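Long-range contact in galactose-binding lectin (Arachis hypogaea, PDB 2DVF), which binds galactose-containing carbohydrates as a homotetrameric legume lectin that carries calcium and manganese ions: residues A[80-85]-A[123-128]. Sequence-based numbering, arbitrary orientation.
Sequences DPADGI and DTYSNS. With CA (calcium ion), chain E; MN (manganese (II) ion), chain F.
Asp83 and Thr124 meet at the adjoining ends of two antiparallel neighbours, strands 84-91 and 117-123, and the loops that run on from them, beside the calcium–manganese site of the legume lectin fold. Gly84 and Asp123 form a non-hydrogen-bonded bridge, and Thr124 N donates to Asp83 O at 3.2 Å, nearly straight at 172° though well above the carbonyl plane. Asp123 links the two ions, its OD1 and OD2 both binding calcium and OD2 also reaching manganese at 2.5 Å. CG lies roughly anti to the backbone N (chi1 -150°), which brings the carboxylate to the ions, and OD1 also accepts from Tyr125 N at 3.1 Å, closing an Asx turn. Calcium is further held by Tyr125 O, Asn127 OD1 at 2.7 Å and Asp132. The cis peptide between Ala82 and Asp83 is a hallmark of legume lectins; Asp83 OD1 lies 3.6 Å from Tyr125 CB, and a water donates to this oxygen and is weakly bonded to Asn127 ND2, itself hydrogen-bonded to Glu129 OE2. Ala82 CB packs on Tyr125 CB at 3.8 Å. Glu121, Asp132 and His137 join Asp123 on manganese. Thr124 OG1 is hydrogen-bonded to Gln216 OE1, just before strand 217-229, and its side chain touches Met73 of strand 64-74.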
# COMPACT_ATOMS: atom_id res chain seq x y z
N ASP A 80 15.78 -30.50 23.57
CA ASP A 80 14.44 -30.19 24.05
C ASP A 80 13.92 -28.99 23.27
O ASP A 80 14.68 -28.09 22.94
CB ASP A 80 14.46 -29.85 25.54
CG ASP A 80 14.19 -31.05 26.41
OD1 ASP A 80 15.01 -31.99 26.40
OD2 ASP A 80 13.15 -31.06 27.10
N PRO A 81 12.62 -28.98 22.96
CA PRO A 81 12.00 -27.88 22.23
C PRO A 81 11.95 -26.63 23.11
O PRO A 81 11.11 -26.51 24.00
CB PRO A 81 10.61 -28.41 21.91
CG PRO A 81 10.84 -29.88 21.80
CD PRO A 81 11.72 -30.14 23.00
N ALA A 82 12.88 -25.72 22.85
CA ALA A 82 12.97 -24.48 23.61
C ALA A 82 13.82 -23.54 22.76
O ALA A 82 14.51 -23.98 21.84
CB ALA A 82 13.64 -24.74 24.94
N ASP A 83 13.78 -22.24 23.07
CA ASP A 83 13.00 -21.70 24.18
C ASP A 83 11.77 -20.90 23.76
O ASP A 83 10.82 -20.75 24.54
CB ASP A 83 13.90 -20.83 25.05
CG ASP A 83 14.37 -21.54 26.31
OD1 ASP A 83 13.64 -21.48 27.32
OD2 ASP A 83 15.44 -22.18 26.28
N GLY A 84 11.77 -20.39 22.53
CA GLY A 84 10.63 -19.62 22.06
C GLY A 84 10.95 -18.42 21.20
O GLY A 84 12.11 -18.11 20.92
N ILE A 85 9.90 -17.72 20.79
CA ILE A 85 10.01 -16.55 19.94
C ILE A 85 9.24 -15.39 20.54
O ILE A 85 8.11 -15.56 20.99
CB ILE A 85 9.41 -16.80 18.54
CG1 ILE A 85 10.16 -17.93 17.84
CG2 ILE A 85 9.48 -15.53 17.70
CD1 ILE A 85 9.60 -18.25 16.48
N ASP A 123 6.24 -18.73 24.24
CA ASP A 123 7.00 -19.56 25.14
C ASP A 123 6.71 -21.05 25.00
O ASP A 123 5.57 -21.50 25.15
CB ASP A 123 6.70 -19.08 26.56
CG ASP A 123 7.84 -19.30 27.51
OD1 ASP A 123 8.48 -20.37 27.40
OD2 ASP A 123 8.09 -18.43 28.36
N THR A 124 7.76 -21.82 24.73
CA THR A 124 7.64 -23.26 24.55
C THR A 124 8.35 -24.04 25.63
O THR A 124 8.50 -25.26 25.53
CB THR A 124 8.23 -23.68 23.21
OG1 THR A 124 9.64 -23.49 23.26
CG2 THR A 124 7.65 -22.84 22.08
N TYR A 125 8.81 -23.35 26.67
CA TYR A 125 9.50 -24.01 27.77
C TYR A 125 9.12 -23.37 29.10
O TYR A 125 9.32 -22.18 29.31
CB TYR A 125 11.02 -23.96 27.56
CG TYR A 125 11.80 -24.77 28.57
CD1 TYR A 125 12.11 -24.25 29.83
CD2 TYR A 125 12.20 -26.07 28.28
CE1 TYR A 125 12.81 -25.00 30.77
CE2 TYR A 125 12.90 -26.84 29.21
CZ TYR A 125 13.20 -26.30 30.46
OH TYR A 125 13.90 -27.04 31.38
N SER A 126 8.56 -24.16 30.01
CA SER A 126 8.14 -23.64 31.31
C SER A 126 9.29 -23.36 32.29
O SER A 126 9.84 -24.28 32.89
CB SER A 126 7.14 -24.60 31.95
OG SER A 126 6.71 -24.11 33.21
N ASN A 127 9.63 -22.08 32.44
CA ASN A 127 10.68 -21.64 33.35
C ASN A 127 10.04 -21.15 34.64
O ASN A 127 9.48 -20.05 34.68
CB ASN A 127 11.48 -20.48 32.75
CG ASN A 127 12.41 -20.93 31.65
OD1 ASN A 127 11.96 -21.34 30.60
ND2 ASN A 127 13.71 -20.85 31.89
N SER A 128 10.12 -21.95 35.70
CA SER A 128 9.53 -21.58 36.98
C SER A 128 10.17 -20.34 37.58
O SER A 128 9.54 -19.61 38.34
CB SER A 128 9.64 -22.75 37.96
OG SER A 128 11.00 -23.08 38.21
CA CA E . 10.40 -19.91 28.99
MN MN F . 6.55 -17.01 29.70
O HOH W 1 15.39 -22.73 29.65